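Peptide methionine sulfoxide reductase MsrA (Corynebacterium diphtheriae, PDB 4D7L) reduces methionine-(S)-S-oxide residues in proteins back to methionine, probably repairing oxidative damage, through thiol-disulfide exchange at cysteines. Local coordinates at residues Leu54-Gly59 against Val86-Val91; Gly62-Tyr67 against Val119-Thr124; Ala158-Gly163 against Glu195-Ala200. All coordinates share one frame; numbering follows the deposited sequence.

Contact 1 of 3, residues Leu54-Gly59 against Val86-Val91; sequences LGTLRG and VVYTSV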
ATOM      1  N   LEU A  54     -17.575   3.171   1.618  1.00 19.16           N
ATOM      2  CA  LEU A  54     -17.933   2.326   2.756  1.00 18.68           C
ATOM      3  C   LEU A  54     -18.589   3.114   3.900  1.00 26.11           C
ATOM      4  O   LEU A  54     -19.282   2.543   4.744  1.00 25.41           O
ATOM      5  CB  LEU A  54     -16.682   1.595   3.259  1.00 18.70           C
ATOM      6  CG  LEU A  54     -15.963   0.666   2.280  1.00 26.05           C
ATOM      7  CD1 LEU A  54     -14.718   0.014   2.918  1.00 22.05           C
ATOM      8  CD2 LEU A  54     -16.912  -0.407   1.766  1.00 32.85           C
ATOM      9  N   GLY A  55     -18.361   4.423   3.927  1.00 20.56           N
ATOM     10  CA  GLY A  55     -19.005   5.293   4.902  1.00 19.78           C
ATOM     11  C   GLY A  55     -18.400   5.199   6.300  1.00 23.09           C
ATOM     12  O   GLY A  55     -18.973   5.705   7.268  1.00 23.73           O
ATOM     13  N   THR A  56     -17.224   4.586   6.401  1.00 19.99           N
ATOM     14  CA  THR A  56     -16.638   4.289   7.712  1.00 21.89           C
ATOM     15  C   THR A  56     -15.403   5.129   8.039  1.00 24.29           C
ATOM     16  O   THR A  56     -14.849   5.808   7.163  1.00 18.48           O
ATOM     17  CB  THR A  56     -16.255   2.793   7.795  1.00 18.93           C
ATOM     18  OG1 THR A  56     -15.473   2.449   6.644  1.00 20.77           O
ATOM     19  CG2 THR A  56     -17.523   1.928   7.809  1.00 22.78           C
ATOM     20  N   LEU A  57     -14.972   5.080   9.303  1.00 25.98           N
ATOM     21  CA  LEU A  57     -13.628   5.552   9.683  1.00 24.33           C
ATOM     22  C   LEU A  57     -12.884   4.421  10.359  1.00 29.63           C
ATOM     23  O   LEU A  57     -13.501   3.429  10.665  1.00 23.56           O
ATOM     24  CB  LEU A  57     -13.700   6.750  10.621  1.00 25.47           C
ATOM     25  CG  LEU A  57     -14.166   8.063  10.010  1.00 27.98           C
ATOM     26  CD1 LEU A  57     -14.516   9.064  11.111  1.00 33.25           C
ATOM     27  CD2 LEU A  57     -13.089   8.605   9.064  1.00 27.78           C
ATOM     28  N   ARG A  58     -11.583   4.548  10.623  1.00 23.09           N
ATOM     29  CA  ARG A  58     -10.861   3.417  11.222  1.00 20.83           C
ATOM     30  C   ARG A  58     -11.277   3.252  12.683  1.00 24.89           C
ATOM     31  O   ARG A  58     -11.926   4.125  13.254  1.00 29.02           O
ATOM     32  CB  ARG A  58      -9.338   3.601  11.123  1.00 26.00           C
ATOM     33  CG  ARG A  58      -8.724   4.541  12.181  1.00 27.32           C
ATOM     34  CD  ARG A  58      -7.204   4.593  12.077  1.00 30.35           C
ATOM     35  NE  ARG A  58      -6.749   4.862  10.707  1.00 26.18           N
ATOM     36  CZ  ARG A  58      -6.482   6.074  10.233  1.00 27.90           C
ATOM     37  NH1 ARG A  58      -6.594   7.136  11.028  1.00 29.64           N
ATOM     38  NH2 ARG A  58      -6.082   6.225   8.977  1.00 23.35           N
ATOM     39  N   GLY A  59     -10.960   2.106  13.272  1.00 31.08           N
ATOM     40  CA  GLY A  59     -11.151   1.922  14.701  1.00 36.13           C
ATOM     41  C   GLY A  59     -12.402   1.215  15.179  1.00 41.19           C
ATOM     42  O   GLY A  59     -12.788   1.370  16.334  1.00 46.71           O
ATOM     43  N   VAL A  86     -13.714  -6.325   4.089  1.00 20.52           N
ATOM     44  CA  VAL A  86     -12.922  -5.109   4.336  1.00 22.30           C
ATOM     45  C   VAL A  86     -13.890  -4.013   4.743  1.00 23.12           C
ATOM     46  O   VAL A  86     -14.900  -3.808   4.078  1.00 20.53           O
ATOM     47  CB  VAL A  86     -12.104  -4.704   3.100  1.00 19.24           C
ATOM     48  CG1 VAL A  86     -11.469  -3.307   3.280  1.00 20.46           C
ATOM     49  CG2 VAL A  86     -11.029  -5.757   2.827  1.00 23.18           C
ATOM     50  N   VAL A  87     -13.653  -3.366   5.874  1.00 19.76           N
ATOM     51  CA  VAL A  87     -14.672  -2.449   6.392  1.00 19.75           C
ATOM     52  C   VAL A  87     -14.252  -0.978   6.318  1.00 21.49           C
ATOM     53  O   VAL A  87     -15.097  -0.102   6.433  1.00 20.33           O
ATOM     54  CB  VAL A  87     -15.060  -2.792   7.850  1.00 26.53           C
ATOM     55  CG1 VAL A  87     -15.790  -4.130   7.896  1.00 30.28           C
ATOM     56  CG2 VAL A  87     -13.849  -2.815   8.739  1.00 22.48           C
ATOM     57  N   TYR A  88     -12.961  -0.729   6.108  1.00 15.24           N
ATOM     58  CA  TYR A  88     -12.427   0.625   5.922  1.00 14.89           C
ATOM     59  C   TYR A  88     -11.102   0.524   5.178  1.00 16.78           C
ATOM     60  O   TYR A  88     -10.347  -0.438   5.378  1.00 20.09           O
ATOM     61  CB  TYR A  88     -12.222   1.335   7.269  1.00 18.67           C
ATOM     62  CG  TYR A  88     -11.550   2.701   7.180  1.00 18.97           C
ATOM     63  CD1 TYR A  88     -12.282   3.834   6.832  1.00 18.65           C
ATOM     64  CD2 TYR A  88     -10.182   2.855   7.441  1.00 19.85           C
ATOM     65  CE1 TYR A  88     -11.670   5.098   6.751  1.00 22.49           C
ATOM     66  CE2 TYR A  88      -9.556   4.107   7.360  1.00 18.58           C
ATOM     67  CZ  TYR A  88     -10.311   5.225   7.029  1.00 21.60           C
ATOM     68  OH  TYR A  88      -9.717   6.474   6.939  1.00 23.21           O
ATOM     69  N   THR A  89     -10.817   1.502   4.324  1.00 17.15           N
ATOM     70  CA  THR A  89      -9.481   1.637   3.741  1.00 14.06           C
ATOM     71  C   THR A  89      -9.032   3.104   3.734  1.00 14.10           C
ATOM     72  O   THR A  89      -9.860   4.016   3.823  1.00 17.89           O
ATOM     73  CB  THR A  89      -9.401   1.125   2.277  1.00 18.81           C
ATOM     74  OG1 THR A  89     -10.219   1.954   1.440  1.00 16.72           O
ATOM     75  CG2 THR A  89      -9.835  -0.342   2.164  1.00 17.32           C
ATOM     76  N   SER A  90      -7.729   3.324   3.638  1.00 15.28           N
ATOM     77  CA  SER A  90      -7.199   4.656   3.312  1.00 15.25           C
ATOM     78  C   SER A  90      -5.903   4.463   2.543  1.00 13.12           C
ATOM     79  O   SER A  90      -5.396   3.341   2.462  1.00 15.34           O
ATOM     80  CB  SER A  90      -6.967   5.509   4.576  1.00 17.68           C
ATOM     81  OG  SER A  90      -5.836   5.049   5.312  1.00 19.97           O
ATOM     82  N   VAL A  91      -5.391   5.541   1.962  1.00 14.36           N
ATOM     83  CA  VAL A  91      -4.100   5.498   1.301  1.00 15.41           C
ATOM     84  C   VAL A  91      -3.126   6.467   1.929  1.00 15.07           C
ATOM     85  O   VAL A  91      -3.493   7.499   2.533  1.00 15.03           O
ATOM     86  CB  VAL A  91      -4.201   5.806  -0.214  1.00 13.80           C
ATOM     87  CG1 VAL A  91      -4.974   4.682  -0.914  1.00 14.95           C
ATOM     88  CG2 VAL A  91      -4.855   7.172  -0.467  1.00 13.95           C
TER
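Thr56 and its neighbours lay an irregular loop across the beginning of strand 86-94, a loop-on-strand contact in which one short hydroxyl bond and the face of the Tyr88 ring do most of the work. The loop comes just before strand 64-69 in the chain, and Leu54-Arg58 runs at 70° to the strand residues it covers. Thr56 OG1 donates to Val87 O at 2.6 Å, on a lone pair and in the plane of the carbonyl. With chi1 at 51°, OG1 sits between the backbone N and the carbonyl carbon of its own residue, and CG2 comes down beside it, also against Val87 O. Leu54 approaches the same carbonyl through one branch, with CD1 3.5 Å from Val87 O.

Val87 and Tyr88 both face Val120 of strand 114-121, a classic beta bulge, and it is the carbonyl of Val87 that meets the loop. Beyond the bulge the Tyr88 ring lies beneath the loop backbone. Arg58 N stands 3.6 Å above the ring centre and the carbonyl carbon of Leu57 lies over the rim on the same face. At the ring edge, Thr56 OG1 lies in plane and Thr56 O comes near the plane, 3.3 Å from Tyr88 CD1. Arg58 CB reaches Tyr88 CE2 at 3.8 Å.

The Arg58 chain then bends near its end, and its guanidinium is turned 86° from the Tyr88 ring, with Tyr88 OH over one of its faces. Ser90 OG is near the guanidinium plane, 3.9 Å from Arg58 NH2. The link between these two polar groups is Glu118, which forms a salt bridge with Arg58 NE and a hydrogen bond with Ser90 OG; Met209 of strand 208-209 packs against both residues and Tyr88.

Contact 2 of 3, residues Gly62-Tyr67 against Val119-Thr124; sequences GTETIY and VVYDPT. With PGE (triethylene glycol), chain K.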
ATOM      1  N   GLY A  62     -13.158  -5.081  17.148  1.00 31.74           N
ATOM      2  CA  GLY A  62     -13.239  -6.371  16.496  1.00 35.22           C
ATOM      3  C   GLY A  62     -12.571  -6.464  15.133  1.00 33.01           C
ATOM      4  O   GLY A  62     -12.554  -7.535  14.539  1.00 33.84           O
ATOM      5  N   THR A  63     -12.074  -5.351  14.600  1.00 23.71           N
ATOM      6  CA  THR A  63     -11.381  -5.396  13.329  1.00 21.71           C
ATOM      7  C   THR A  63      -9.857  -5.613  13.472  1.00 33.27           C
ATOM      8  O   THR A  63      -9.283  -5.430  14.546  1.00 21.73           O
ATOM      9  CB  THR A  63     -11.647  -4.103  12.527  1.00 23.99           C
ATOM     10  OG1 THR A  63     -11.198  -2.965  13.270  1.00 25.34           O
ATOM     11  CG2 THR A  63     -13.131  -3.967  12.239  1.00 27.27           C
ATOM     12  N   GLU A  64      -9.215  -5.998  12.371  1.00 25.75           N
ATOM     13  CA  GLU A  64      -7.764  -6.080  12.287  1.00 22.59           C
ATOM     14  C   GLU A  64      -7.320  -5.155  11.160  1.00 19.01           C
ATOM     15  O   GLU A  64      -8.151  -4.750  10.335  1.00 20.96           O
ATOM     16  CB  GLU A  64      -7.320  -7.526  12.049  1.00 24.14           C
ATOM     17  CG  GLU A  64      -7.626  -8.463  13.250  1.00 24.01           C
ATOM     18  CD  GLU A  64      -7.336  -9.967  12.986  1.00 62.74           C
ATOM     19  OE1 GLU A  64      -6.896 -10.342  11.866  1.00 54.99           O
ATOM     20  OE2 GLU A  64      -7.565 -10.785  13.914  1.00 58.50           O
ATOM     21  N   THR A  65      -6.026  -4.825  11.125  1.00 15.77           N
ATOM     22  CA  THR A  65      -5.469  -3.966  10.083  1.00 21.77           C
ATOM     23  C   THR A  65      -4.253  -4.619   9.435  1.00 22.58           C
ATOM     24  O   THR A  65      -3.413  -5.210  10.130  1.00 20.65           O
ATOM     25  CB  THR A  65      -5.048  -2.595  10.647  1.00 20.22           C
ATOM     26  OG1 THR A  65      -6.171  -1.965  11.274  1.00 23.25           O
ATOM     27  CG2 THR A  65      -4.515  -1.688   9.515  1.00 17.92           C
ATOM     28  N   ILE A  66      -4.183  -4.543   8.105  1.00 14.37           N
ATOM     29  CA  ILE A  66      -2.964  -4.883   7.373  1.00 14.46           C
ATOM     30  C   ILE A  66      -2.634  -3.746   6.397  1.00 22.07           C
ATOM     31  O   ILE A  66      -3.531  -3.082   5.866  1.00 19.64           O
ATOM     32  CB  ILE A  66      -3.103  -6.247   6.637  1.00 19.79           C
ATOM     33  CG1 ILE A  66      -1.765  -6.708   6.030  1.00 18.62           C
ATOM     34  CG2 ILE A  66      -4.271  -6.231   5.613  1.00 19.04           C
ATOM     35  CD1 ILE A  66      -1.883  -8.081   5.303  1.00 20.46           C
ATOM     36  N   TYR A  67      -1.342  -3.499   6.196  1.00 14.89           N
ATOM     37  CA  TYR A  67      -0.881  -2.425   5.325  1.00 14.60           C
ATOM     38  C   TYR A  67      -0.256  -3.015   4.073  1.00 20.69           C
ATOM     39  O   TYR A  67       0.685  -3.800   4.157  1.00 17.15           O
ATOM     40  CB  TYR A  67       0.139  -1.533   6.053  1.00 15.18           C
ATOM     41  CG  TYR A  67      -0.448  -0.852   7.261  1.00 16.29           C
ATOM     42  CD1 TYR A  67      -0.427  -1.478   8.501  1.00 15.73           C
ATOM     43  CD2 TYR A  67      -1.068   0.395   7.157  1.00 15.32           C
ATOM     44  CE1 TYR A  67      -0.982  -0.875   9.627  1.00 18.08           C
ATOM     45  CE2 TYR A  67      -1.626   1.010   8.283  1.00 20.21           C
ATOM     46  CZ  TYR A  67      -1.574   0.363   9.510  1.00 19.88           C
ATOM     47  OH  TYR A  67      -2.119   0.945  10.619  1.00 21.48           O
ATOM     48  N   VAL A 119      -5.670  -1.367   5.143  1.00 16.21           N
ATOM     49  CA  VAL A 119      -6.831  -2.229   4.969  1.00 17.66           C
ATOM     50  C   VAL A 119      -7.345  -2.678   6.335  1.00 18.37           C
ATOM     51  O   VAL A 119      -6.685  -3.439   7.045  1.00 16.38           O
ATOM     52  CB  VAL A 119      -6.488  -3.456   4.121  1.00 16.14           C
ATOM     53  CG1 VAL A 119      -7.737  -4.312   3.891  1.00 15.59           C
ATOM     54  CG2 VAL A 119      -5.895  -3.018   2.805  1.00 16.69           C
ATOM     55  N   VAL A 120      -8.507  -2.182   6.710  1.00 15.75           N
ATOM     56  CA  VAL A 120      -9.114  -2.587   7.960  1.00 17.60           C
ATOM     57  C   VAL A 120     -10.192  -3.616   7.668  1.00 16.05           C
ATOM     58  O   VAL A 120     -11.086  -3.355   6.875  1.00 18.94           O
ATOM     59  CB  VAL A 120      -9.722  -1.401   8.691  1.00 16.29           C
ATOM     60  CG1 VAL A 120     -10.312  -1.848  10.017  1.00 17.32           C
ATOM     61  CG2 VAL A 120      -8.650  -0.320   8.906  1.00 17.91           C
ATOM     62  N   TYR A 121     -10.134  -4.776   8.318  1.00 17.38           N
ATOM     63  CA  TYR A 121     -11.044  -5.852   7.924  1.00 19.41           C
ATOM     64  C   TYR A 121     -11.655  -6.573   9.114  1.00 22.91           C
ATOM     65  O   TYR A 121     -11.120  -6.547  10.218  1.00 20.02           O
ATOM     66  CB  TYR A 121     -10.316  -6.858   7.015  1.00 19.43           C
ATOM     67  CG  TYR A 121      -9.163  -7.565   7.702  1.00 17.26           C
ATOM     68  CD1 TYR A 121      -7.914  -6.956   7.804  1.00 22.18           C
ATOM     69  CD2 TYR A 121      -9.325  -8.831   8.256  1.00 17.75           C
ATOM     70  CE1 TYR A 121      -6.855  -7.589   8.430  1.00 23.85           C
ATOM     71  CE2 TYR A 121      -8.270  -9.471   8.896  1.00 23.44           C
ATOM     72  CZ  TYR A 121      -7.040  -8.847   8.973  1.00 26.33           C
ATOM     73  OH  TYR A 121      -6.002  -9.477   9.616  1.00 21.02           O
ATOM     74  N   ASP A 122     -12.796  -7.208   8.854  1.00 21.05           N
ATOM     75  CA  ASP A 122     -13.488  -8.053   9.811  1.00 22.96           C
ATOM     76  C   ASP A 122     -12.961  -9.474   9.647  1.00 22.78           C
ATOM     77  O   ASP A 122     -13.255 -10.127   8.642  1.00 21.50           O
ATOM     78  CB  ASP A 122     -15.004  -8.022   9.559  1.00 23.07           C
ATOM     79  CG  ASP A 122     -15.798  -8.895  10.547  1.00 30.11           C
ATOM     80  OD1 ASP A 122     -15.202  -9.736  11.269  1.00 25.15           O
ATOM     81  OD2 ASP A 122     -17.037  -8.759  10.561  1.00 27.07           O
ATOM     82  N   PRO A 123     -12.198  -9.963  10.635  1.00 21.84           N
ATOM     83  CA  PRO A 123     -11.549 -11.272  10.497  1.00 25.44           C
ATOM     84  C   PRO A 123     -12.537 -12.429  10.517  1.00 27.49           C
ATOM     85  O   PRO A 123     -12.148 -13.548  10.202  1.00 29.23           O
ATOM     86  CB  PRO A 123     -10.597 -11.328  11.706  1.00 25.96           C
ATOM     87  CG  PRO A 123     -11.185 -10.412  12.685  1.00 32.09           C
ATOM     88  CD  PRO A 123     -11.855  -9.306  11.907  1.00 21.90           C
ATOM     89  N   THR A 124     -13.795 -12.174  10.847  1.00 27.02           N
ATOM     90  CA  THR A 124     -14.784 -13.237  10.764  1.00 25.48           C
ATOM     91  C   THR A 124     -15.325 -13.338   9.347  1.00 31.28           C
ATOM     92  O   THR A 124     -16.035 -14.283   9.027  1.00 32.71           O
ATOM     93  CB  THR A 124     -15.971 -13.029  11.730  1.00 30.10           C
ATOM     94  OG1 THR A 124     -16.726 -11.881  11.316  1.00 29.81           O
ATOM     95  CG2 THR A 124     -15.490 -12.836  13.173  1.00 30.47           C
TER
HETATM   96  C1  PGE K1227      -6.615  -2.655  14.676  1.00 54.19           C
HETATM   97  O1  PGE K1227      -7.561  -2.706  13.622  1.00 54.70           O
HETATM   98  C2  PGE K1227      -5.287  -3.196  14.180  1.00 58.82           C
HETATM   99  O2  PGE K1227      -4.227  -2.792  15.023  1.00 59.92           O
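The Tyr121 ring has Glu64 over one face, where Glu64 CB comes within 3.4 Å of Tyr121 CZ, and Val119 O at its edge, in plane. Ile66 CG2 meets the ring obliquely at CE1. The carboxylate of Glu64 is turned 85° from the ring, and Glu64 OE1 lies 2.6 Å from Tyr121 OH, a weak hydrogen bond. Tyr121 comes under the glutamate because its CG lies between the backbone N and the carbonyl carbon (chi1 63°), which folds the ring back over the neighbouring strand. Pro123 CB touches Glu64 CD at 3.8 Å, so Glu64 meets the aromatic ring with its CB and the proline with its carboxylate end. Phe128 and Leu131 of helix 128-137 pack on Tyr121.

On the face carrying Thr65 and Val120, Val120 CG1 meets Thr63 OG1 at 3.6 Å, a hydroxyl hydrogen-bonded to Gln60 O. Thr65 OG1 shares a 2.8 Å hydrogen bond with O1 of a triethylene glycol, probably from the crystallisation liquor. Ile66 and Val119 lie side by side on the other face.

Glu64 and Tyr121 exchange backbone N-H and carbonyl in both directions, as do Ile66 and Val119. Between them, Thr65 and Val120 form the non-hydrogen-bonded pair, flanked by CA-H...O contacts from Val120 CA to Glu64 O and from Thr65 CA to Val119 O. Beyond the second strand, Asp122 OD1 accepts from Thr124 N, an Asx turn, and from Thr124 OG1, both on the same carboxylate face. The arrangement is that of neighbouring antiparallel strands, 64-69 and 114-121, inside the mixed sheet of the MsrA fold.

Contact 3 of 3, residues Ala158-Gly163 against Glu195-Ala200; sequences AIYTAG and EILPLA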
ATOM      1  N   ALA A 158       5.139  -4.368  -0.609  1.00 18.11           N
ATOM      2  CA  ALA A 158       5.297  -4.425   0.849  1.00 17.39           C
ATOM      3  C   ALA A 158       4.065  -4.969   1.560  1.00 18.86           C
ATOM      4  O   ALA A 158       2.928  -4.836   1.078  1.00 16.01           O
ATOM      5  CB  ALA A 158       5.657  -3.027   1.423  1.00 14.15           C
ATOM      6  N   ILE A 159       4.312  -5.596   2.705  1.00 16.15           N
ATOM      7  CA  ILE A 159       3.266  -5.924   3.668  1.00 15.17           C
ATOM      8  C   ILE A 159       3.763  -5.493   5.043  1.00 20.62           C
ATOM      9  O   ILE A 159       4.763  -6.025   5.540  1.00 18.33           O
ATOM     10  CB  ILE A 159       2.927  -7.424   3.700  1.00 17.79           C
ATOM     11  CG1 ILE A 159       2.455  -7.909   2.325  1.00 23.48           C
ATOM     12  CG2 ILE A 159       1.827  -7.699   4.753  1.00 14.35           C
ATOM     13  CD1 ILE A 159       2.373  -9.432   2.212  1.00 31.16           C
ATOM     14  N   TYR A 160       3.091  -4.523   5.662  1.00 16.58           N
ATOM     15  CA  TYR A 160       3.442  -4.159   7.044  1.00 14.36           C
ATOM     16  C   TYR A 160       2.321  -4.597   7.972  1.00 18.07           C
ATOM     17  O   TYR A 160       1.155  -4.383   7.681  1.00 18.56           O
ATOM     18  CB  TYR A 160       3.693  -2.650   7.184  1.00 15.60           C
ATOM     19  CG  TYR A 160       4.720  -2.110   6.186  1.00 15.68           C
ATOM     20  CD1 TYR A 160       5.944  -2.751   5.997  1.00 20.32           C
ATOM     21  CD2 TYR A 160       4.449  -0.969   5.431  1.00 16.68           C
ATOM     22  CE1 TYR A 160       6.894  -2.264   5.068  1.00 14.83           C
ATOM     23  CE2 TYR A 160       5.378  -0.476   4.506  1.00 16.77           C
ATOM     24  CZ  TYR A 160       6.584  -1.129   4.336  1.00 16.14           C
ATOM     25  OH  TYR A 160       7.475  -0.651   3.431  1.00 18.39           O
ATOM     26  N   THR A 161       2.673  -5.220   9.089  1.00 17.02           N
ATOM     27  CA  THR A 161       1.656  -5.785   9.966  1.00 18.65           C
ATOM     28  C   THR A 161       1.435  -4.968  11.248  1.00 19.09           C
ATOM     29  O   THR A 161       2.252  -4.125  11.630  1.00 16.37           O
ATOM     30  CB  THR A 161       2.011  -7.232  10.327  1.00 21.52           C
ATOM     31  OG1 THR A 161       3.295  -7.265  10.962  1.00 15.90           O
ATOM     32  CG2 THR A 161       2.050  -8.093   9.070  1.00 18.41           C
ATOM     33  N   ALA A 162       0.296  -5.190  11.892  1.00 18.43           N
ATOM     34  CA  ALA A 162      -0.080  -4.396  13.054  1.00 22.53           C
ATOM     35  C   ALA A 162      -0.788  -5.246  14.105  1.00 25.57           C
ATOM     36  O   ALA A 162      -1.170  -6.392  13.852  1.00 29.05           O
ATOM     37  CB  ALA A 162      -0.981  -3.230  12.628  1.00 22.12           C
ATOM     38  N   GLY A 163      -0.993  -4.668  15.279  1.00 23.59           N
ATOM     39  CA  GLY A 163      -1.728  -5.357  16.328  1.00 28.09           C
ATOM     40  C   GLY A 163      -0.839  -6.138  17.269  1.00 29.34           C
ATOM     41  O   GLY A 163       0.384  -6.140  17.130  1.00 27.03           O
ATOM     42  N   GLU A 195       8.787  -6.486   0.725  1.00 17.25           N
ATOM     43  CA  GLU A 195       9.321  -6.138   2.041  1.00 19.92           C
ATOM     44  C   GLU A 195       8.264  -6.453   3.116  1.00 25.47           C
ATOM     45  O   GLU A 195       7.142  -5.948   3.024  1.00 18.92           O
ATOM     46  CB  GLU A 195       9.672  -4.652   1.977  1.00 22.92           C
ATOM     47  CG  GLU A 195      10.204  -3.940   3.149  1.00 34.53           C
ATOM     48  CD  GLU A 195      10.509  -2.516   2.720  1.00 35.27           C
ATOM     49  OE1 GLU A 195      11.314  -2.341   1.764  1.00 35.86           O
ATOM     50  OE2 GLU A 195       9.872  -1.587   3.252  1.00 29.05           O
ATOM     51  N   ILE A 196       8.573  -7.312   4.095  1.00 14.87           N
ATOM     52  CA  ILE A 196       7.568  -7.722   5.067  1.00 18.10           C
ATOM     53  C   ILE A 196       8.084  -7.528   6.494  1.00 21.54           C
ATOM     54  O   ILE A 196       9.118  -8.091   6.860  1.00 20.28           O
ATOM     55  CB  ILE A 196       7.163  -9.214   4.893  1.00 22.25           C
ATOM     56  CG1 ILE A 196       6.645  -9.498   3.478  1.00 21.86           C
ATOM     57  CG2 ILE A 196       6.104  -9.602   5.924  1.00 17.25           C
ATOM     58  CD1 ILE A 196       6.465 -11.014   3.216  1.00 23.56           C
ATOM     59  N   LEU A 197       7.382  -6.726   7.289  1.00 15.26           N
ATOM     60  CA  LEU A 197       7.772  -6.486   8.691  1.00 17.14           C
ATOM     61  C   LEU A 197       6.652  -5.758   9.431  1.00 15.73           C
ATOM     62  O   LEU A 197       5.765  -5.189   8.804  1.00 17.46           O
ATOM     63  CB  LEU A 197       9.085  -5.681   8.767  1.00 22.64           C
ATOM     64  CG  LEU A 197       9.108  -4.261   8.198  1.00 25.60           C
ATOM     65  CD1 LEU A 197      10.290  -3.474   8.760  1.00 22.51           C
ATOM     66  CD2 LEU A 197       9.191  -4.274   6.666  1.00 26.63           C
ATOM     67  N   PRO A 198       6.683  -5.774  10.767  1.00 16.61           N
ATOM     68  CA  PRO A 198       5.681  -4.984  11.495  1.00 17.77           C
ATOM     69  C   PRO A 198       5.799  -3.501  11.125  1.00 21.15           C
ATOM     70  O   PRO A 198       6.916  -3.037  10.930  1.00 18.84           O
ATOM     71  CB  PRO A 198       6.045  -5.216  12.960  1.00 17.06           C
ATOM     72  CG  PRO A 198       6.759  -6.581  12.954  1.00 18.87           C
ATOM     73  CD  PRO A 198       7.490  -6.636  11.658  1.00 17.47           C
ATOM     74  N   LEU A 199       4.676  -2.794  10.997  1.00 14.12           N
ATOM     75  CA  LEU A 199       4.696  -1.350  10.761  1.00 13.29           C
ATOM     76  C   LEU A 199       5.572  -0.647  11.792  1.00 14.58           C
ATOM     77  O   LEU A 199       6.355   0.229  11.455  1.00 16.92           O
ATOM     78  CB  LEU A 199       3.279  -0.777  10.822  1.00 14.47           C
ATOM     79  CG  LEU A 199       3.157   0.744  10.650  1.00 20.48           C
ATOM     80  CD1 LEU A 199       3.561   1.099   9.215  1.00 21.00           C
ATOM     81  CD2 LEU A 199       1.729   1.185  10.936  1.00 23.34           C
ATOM     82  N   ALA A 200       5.456  -1.069  13.042  1.00 14.62           N
ATOM     83  CA  ALA A 200       6.208  -0.435  14.130  1.00 19.01           C
ATOM     84  C   ALA A 200       7.711  -0.619  13.981  1.00 19.76           C
ATOM     85  O   ALA A 200       8.493   0.090  14.625  1.00 17.82           O
ATOM     86  CB  ALA A 200       5.748  -0.982  15.484  1.00 19.93           C
TER
HETATM   87  O   HOH W   1       3.424  -2.918  14.021  1.00 20.84           O
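Tyr160 and Leu197 lie side by side and point the same way, with Leu197 CD2 coming to the edge of the aromatic ring, 3.4 Å from Tyr160 CE1. Leu197 CG stands between its own backbone N and carbonyl carbon (chi1 63°), and this turns CD2 toward the ring. Glu195 approaches the hydroxyl end of the same ring with an extended chain whose CG is anti to the backbone N. The carboxylate and ring planes are 35° apart. Tyr160 OH donates to Glu195 OE2 at 2.6 Å, reaching that oxygen from above the carboxylate plane. Arg156 holds the other oxygen, OE1, in a salt bridge, so both carboxylate oxygens have partners, which should limit its rotation. At the opposite end of the tyrosine side chain, Tyr160 CB meets Leu199 CB at 4.1 Å.

On the other face of the sheet Ile159 CB packs on Ile196 CG1, and Thr161 OG1 lies 3.3 Å from Pro198 CA while it is hydrogen-bonded to Ala166 O. Ala173 and Val177 of helix 166-186 cover Ile196 there.

Three backbone bonds join the strands, whose axes lie 8° from parallel: Ile159 N to Glu195 O, Leu197 N to Ile159 O and Thr161 N to Leu197 O. Leu199 N continues the pattern into the 3-10 segment with a 2.8 Å bond to a lone pair of Thr161 O. Thr161 O also takes a hydrogen bond from a water that accepts from Ala200 N. Parallel neighbours joined through helix 166-186, which packs on the face of Ile196, make this a beta-alpha-beta crossover.

All three contacts reach one mixed sheet, in which the strands run in the order 195-198, 158-161, 64-69, 114-121, 86-94 and 208-209. Contact 3 joins the two strands at one border, contact 2 the central pair, and contact 1 lays a loop on the next strand. The centres of contacts 1 and 2 are about 10 Å apart, of 2 and 3 about 14 Å, and of 1 and 3 about 18 Å. Along the chain the segments of contacts 1 and 2 alternate, while contact 3 follows both. Backbone bonds of Val120 to Val87 and Tyr88, and of Tyr67 to Tyr160, connect them. All lie away from the Cys72-Cys226 disulfide, building the fold rather than that site.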